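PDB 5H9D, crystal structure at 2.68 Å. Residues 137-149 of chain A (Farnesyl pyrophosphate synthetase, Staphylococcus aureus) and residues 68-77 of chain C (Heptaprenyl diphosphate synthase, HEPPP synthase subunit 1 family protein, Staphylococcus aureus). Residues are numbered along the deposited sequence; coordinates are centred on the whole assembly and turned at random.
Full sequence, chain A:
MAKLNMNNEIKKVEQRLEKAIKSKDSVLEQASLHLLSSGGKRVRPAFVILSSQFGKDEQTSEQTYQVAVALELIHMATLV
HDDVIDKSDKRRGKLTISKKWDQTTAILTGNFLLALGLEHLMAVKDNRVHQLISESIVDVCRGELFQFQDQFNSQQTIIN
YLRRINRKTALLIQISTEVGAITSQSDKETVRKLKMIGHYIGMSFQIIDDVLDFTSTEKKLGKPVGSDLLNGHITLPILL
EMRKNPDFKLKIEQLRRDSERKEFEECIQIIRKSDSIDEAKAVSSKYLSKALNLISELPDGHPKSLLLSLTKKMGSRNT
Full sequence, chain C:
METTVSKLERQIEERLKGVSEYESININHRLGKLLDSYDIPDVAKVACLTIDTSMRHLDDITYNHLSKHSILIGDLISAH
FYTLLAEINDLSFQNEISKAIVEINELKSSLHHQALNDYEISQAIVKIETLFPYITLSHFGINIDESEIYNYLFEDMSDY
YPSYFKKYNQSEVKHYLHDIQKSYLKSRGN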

# COMPACT_ATOMS: atom_id res chain seq x y z
N ILE A 137 -3.22 3.87 6.11
CA ILE A 137 -2.92 2.83 5.14
C ILE A 137 -4.02 1.81 5.19
O ILE A 137 -4.40 1.25 4.16
N VAL A 138 -4.56 1.58 6.39
CA VAL A 138 -5.66 0.63 6.55
C VAL A 138 -6.88 1.13 5.76
O VAL A 138 -7.57 0.34 5.10
N ASP A 139 -7.16 2.43 5.85
CA ASP A 139 -8.30 3.01 5.15
C ASP A 139 -8.07 2.96 3.67
O ASP A 139 -9.02 2.76 2.89
N VAL A 140 -6.81 3.11 3.27
CA VAL A 140 -6.52 3.05 1.87
C VAL A 140 -6.93 1.68 1.40
O VAL A 140 -7.72 1.56 0.48
N CYS A 141 -6.43 0.65 2.07
CA CYS A 141 -6.73 -0.72 1.68
C CYS A 141 -8.21 -1.05 1.70
O CYS A 141 -8.71 -1.64 0.75
N ARG A 142 -8.91 -0.70 2.77
CA ARG A 142 -10.32 -1.04 2.79
C ARG A 142 -10.97 -0.26 1.66
O ARG A 142 -11.97 -0.71 1.08
N GLY A 143 -10.38 0.88 1.32
CA GLY A 143 -10.91 1.64 0.21
C GLY A 143 -10.80 0.78 -1.04
O GLY A 143 -11.80 0.41 -1.65
N GLU A 144 -9.57 0.42 -1.41
CA GLU A 144 -9.32 -0.41 -2.59
C GLU A 144 -10.26 -1.60 -2.67
O GLU A 144 -10.56 -2.07 -3.76
N LEU A 145 -10.73 -2.06 -1.52
CA LEU A 145 -11.64 -3.19 -1.49
C LEU A 145 -13.07 -2.78 -1.84
O LEU A 145 -13.75 -3.48 -2.61
N PHE A 146 -13.54 -1.66 -1.30
CA PHE A 146 -14.91 -1.22 -1.62
C PHE A 146 -15.02 -0.88 -3.10
O PHE A 146 -16.08 -1.03 -3.70
N GLN A 147 -13.91 -0.44 -3.69
CA GLN A 147 -13.86 -0.09 -5.11
C GLN A 147 -14.01 -1.33 -5.99
O GLN A 147 -14.73 -1.31 -6.98
N PHE A 148 -13.30 -2.40 -5.61
CA PHE A 148 -13.35 -3.66 -6.34
C PHE A 148 -14.73 -4.28 -6.18
O PHE A 148 -15.25 -4.95 -7.07
N GLN A 149 -15.31 -4.03 -5.01
CA GLN A 149 -16.63 -4.50 -4.61
C GLN A 149 -17.71 -3.62 -5.25
O GLN A 149 -18.88 -4.01 -5.35
N LYS C 68 -7.49 -12.60 -7.31
CA LYS C 68 -6.57 -11.50 -7.06
C LYS C 68 -7.04 -10.60 -5.92
O LYS C 68 -6.25 -10.18 -5.09
N HIS C 69 -8.34 -10.32 -5.88
CA HIS C 69 -8.93 -9.48 -4.85
C HIS C 69 -8.54 -10.03 -3.48
O HIS C 69 -8.66 -9.35 -2.47
N SER C 70 -8.06 -11.26 -3.45
CA SER C 70 -7.63 -11.85 -2.19
C SER C 70 -6.37 -11.13 -1.64
O SER C 70 -6.13 -11.11 -0.42
N ILE C 71 -5.58 -10.58 -2.57
CA ILE C 71 -4.36 -9.84 -2.27
C ILE C 71 -4.68 -8.63 -1.37
O ILE C 71 -3.95 -8.35 -0.41
N LEU C 72 -5.78 -7.92 -1.66
CA LEU C 72 -6.15 -6.76 -0.86
C LEU C 72 -6.40 -7.14 0.58
O LEU C 72 -6.06 -6.41 1.50
N ILE C 73 -6.99 -8.31 0.76
CA ILE C 73 -7.28 -8.85 2.07
C ILE C 73 -5.95 -9.05 2.78
O ILE C 73 -5.75 -8.58 3.90
N GLY C 74 -5.04 -9.75 2.11
CA GLY C 74 -3.75 -10.02 2.69
C GLY C 74 -3.02 -8.77 3.08
O GLY C 74 -2.28 -8.76 4.05
N ASP C 75 -3.24 -7.70 2.32
CA ASP C 75 -2.60 -6.42 2.59
C ASP C 75 -3.28 -5.60 3.68
O ASP C 75 -2.65 -4.78 4.35
N LEU C 76 -4.58 -5.82 3.87
CA LEU C 76 -5.30 -5.11 4.92
C LEU C 76 -4.78 -5.66 6.25
O LEU C 76 -4.50 -4.92 7.19
N ILE C 77 -4.68 -6.98 6.31
CA ILE C 77 -4.21 -7.67 7.49
C ILE C 77 -2.79 -7.20 7.77
O ILE C 77 -2.34 -7.08 8.92

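The two helices pack nearly antiparallel, with 163° between their N-to-C directions and a closest axial approach of 9.2 Å. The backbones come nearest at Cys141(A) and Leu76(C), whose CA atoms lie 5.6 Å apart, whereas Phe148(A) CA and His69(C) CA are separated by 7.5 Å, and the Phe148(A) and His69(C) side chains lie at that end. Together the stretches bury 532 Å².

Most of the contact is apolar. Leu145(A), Leu72(C) and Leu76(C) contribute the largest areas. Leu145(A) leaves its backbone sideways, but its m, t rotamer carries the end of the side chain to the partner helix. There CD2 of Leu145(A) lies 3.5 Å from Leu72(C) CB and 4.0 Å from Ile73(C) CD1. The CA-to-CB bond of Ile73(C) points away, and its m, m conformation brings CD1 back to the contact. Leu72(C), also m, t, points toward chain A and packs against Glu144(A) and Leu145(A): its CD1 packs 3.9 Å from the backbone atom Glu144(A) O, and its CD2 4.2 Å from Glu144(A) CB. Glu144(A) thus contributes the aliphatic base of its side chain and makes no hydrogen bond to residues 68-77 of chain C.

One turn further along chain C, Leu76(C) adopts a t, p rotamer that swings its end inward from a sideways start. Its CD1 fits against Val138(A) CG1 at 3.5 Å and Cys141(A) CB at 4.1 Å, filling the gap beside the closest backbone approach. Val138(A) is in the t rotamer and Cys141(A) in m; the latter points toward chain C, where its small side chain suits the short separation. Its SG lies 4.0 Å from the backbone atom Asp75(C) O.

The aromatic contact joins Phe148(A) and His69(C). Phe148(A), with chi1 t, points toward chain C and receives His69(C) CB over one ring face in a CH-pi contact, 3.5 Å from CB of His69(C) to the centroid of the Phe148(A) ring. The two rings are oblique, their planes at 35° and centroids 5.2 Å apart. His69(C) has an off-rotamer chi1 of 125°, and Leu145(A) CD2 meets the edge of its imidazole, 3.6 Å from His69(C) ND1.

No hydrogen bonds cross between the stretches; the contacts are mostly apolar, with one CH-pi contact and an oblique aromatic pair. Arg142(A) NH2, His69(C) NE2 and Asp75(C) OD2 find hydrogen-bonding partners elsewhere in the structure.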

# COMPACT_ATOMS: atom_id res chain seq x y z
CB ILE A 137 -1.56 2.15 5.40
CG1 ILE A 137 -0.43 3.16 5.13
CG2 ILE A 137 -1.40 0.94 4.50
CD1 ILE A 137 0.93 2.52 4.82
CB VAL A 138 -6.12 0.49 8.03
CG1 VAL A 138 -7.04 -0.72 8.17
CG2 VAL A 138 -4.95 0.37 8.95
CB ASP A 139 -8.54 4.47 5.57
CG ASP A 139 -8.72 4.62 7.08
OD1 ASP A 139 -9.46 3.83 7.71
OD2 ASP A 139 -8.13 5.56 7.64
CB VAL A 140 -5.04 3.24 1.55
CG1 VAL A 140 -4.82 3.01 0.06
CG2 VAL A 140 -4.61 4.65 1.90
CB CYS A 141 -5.96 -1.71 2.57
SG CYS A 141 -4.15 -1.46 2.62
CB ARG A 142 -10.98 -0.79 4.17
CG ARG A 142 -11.07 0.66 4.68
CD ARG A 142 -11.25 0.63 6.21
NE ARG A 142 -11.90 -0.63 6.60
CZ ARG A 142 -13.22 -0.77 6.73
NH1 ARG A 142 -14.02 0.25 6.52
NH2 ARG A 142 -13.74 -1.96 7.03
CB GLU A 144 -7.86 -0.89 -2.62
CG GLU A 144 -6.90 0.13 -3.27
CD GLU A 144 -5.42 -0.22 -3.06
OE1 GLU A 144 -4.91 0.01 -1.93
OE2 GLU A 144 -4.76 -0.72 -4.01
CB LEU A 145 -11.61 -3.86 -0.11
CG LEU A 145 -10.51 -4.90 0.15
CD1 LEU A 145 -10.47 -5.27 1.62
CD2 LEU A 145 -10.77 -6.11 -0.69
CB PHE A 146 -15.35 -0.03 -0.76
CG PHE A 146 -15.46 -0.36 0.70
CD1 PHE A 146 -15.99 -1.57 1.11
CD2 PHE A 146 -14.96 0.50 1.67
CE1 PHE A 146 -16.03 -1.92 2.44
CE2 PHE A 146 -15.00 0.16 3.02
CZ PHE A 146 -15.53 -1.06 3.40
CB GLN A 147 -12.55 0.63 -5.40
CG GLN A 147 -12.20 0.83 -6.87
CD GLN A 147 -10.98 1.73 -7.06
OE1 GLN A 147 -11.04 2.94 -6.79
NE2 GLN A 147 -9.87 1.14 -7.50
CB PHE A 148 -12.29 -4.62 -5.78
CG PHE A 148 -12.22 -5.94 -6.49
CD1 PHE A 148 -13.29 -6.85 -6.40
CD2 PHE A 148 -11.09 -6.29 -7.24
CE1 PHE A 148 -13.24 -8.07 -7.05
CE2 PHE A 148 -11.02 -7.51 -7.89
CZ PHE A 148 -12.10 -8.41 -7.80
CB GLN A 149 -16.70 -4.45 -3.10
CG GLN A 149 -18.02 -4.74 -2.48
CD GLN A 149 -18.00 -4.51 -0.98
OE1 GLN A 149 -17.61 -5.39 -0.21
NE2 GLN A 149 -18.39 -3.31 -0.56
CB LYS C 68 -6.39 -10.72 -8.35
CG LYS C 68 -5.54 -11.44 -9.40
CD LYS C 68 -5.77 -12.95 -9.44
CE LYS C 68 -4.91 -13.58 -10.52
NZ LYS C 68 -5.24 -12.99 -11.86
CB HIS C 69 -10.46 -9.45 -5.01
CG HIS C 69 -11.23 -9.85 -3.78
ND1 HIS C 69 -11.40 -9.03 -2.69
CD2 HIS C 69 -11.86 -11.01 -3.47
CE1 HIS C 69 -12.10 -9.66 -1.76
NE2 HIS C 69 -12.39 -10.87 -2.21
CB SER C 70 -7.34 -13.32 -2.42
OG SER C 70 -8.42 -13.89 -3.13
CB ILE C 71 -3.70 -9.32 -3.59
CG1 ILE C 71 -3.41 -10.49 -4.55
CG2 ILE C 71 -2.38 -8.57 -3.29
CD1 ILE C 71 -2.75 -10.07 -5.87
CB LEU C 72 -7.38 -6.07 -1.44
CG LEU C 72 -7.10 -5.68 -2.90
CD1 LEU C 72 -8.38 -5.25 -3.56
CD2 LEU C 72 -6.01 -4.60 -2.98
CB ILE C 73 -7.96 -10.21 1.96
CG1 ILE C 73 -9.16 -10.11 1.03
CG2 ILE C 73 -8.40 -10.67 3.32
CD1 ILE C 73 -10.31 -9.31 1.60
CB ASP C 75 -2.52 -5.64 1.29
CG ASP C 75 -1.40 -6.13 0.38
OD1 ASP C 75 -0.22 -6.19 0.83
OD2 ASP C 75 -1.70 -6.46 -0.79
CB LEU C 76 -6.81 -5.38 4.82
CG LEU C 76 -7.65 -4.84 5.98
CD1 LEU C 76 -7.69 -3.37 5.94
CD2 LEU C 76 -9.02 -5.41 5.88
CB ILE C 77 -4.26 -9.19 7.26
CG1 ILE C 77 -5.70 -9.58 6.92
CG2 ILE C 77 -3.79 -9.94 8.49
CD1 ILE C 77 -5.92 -11.06 6.62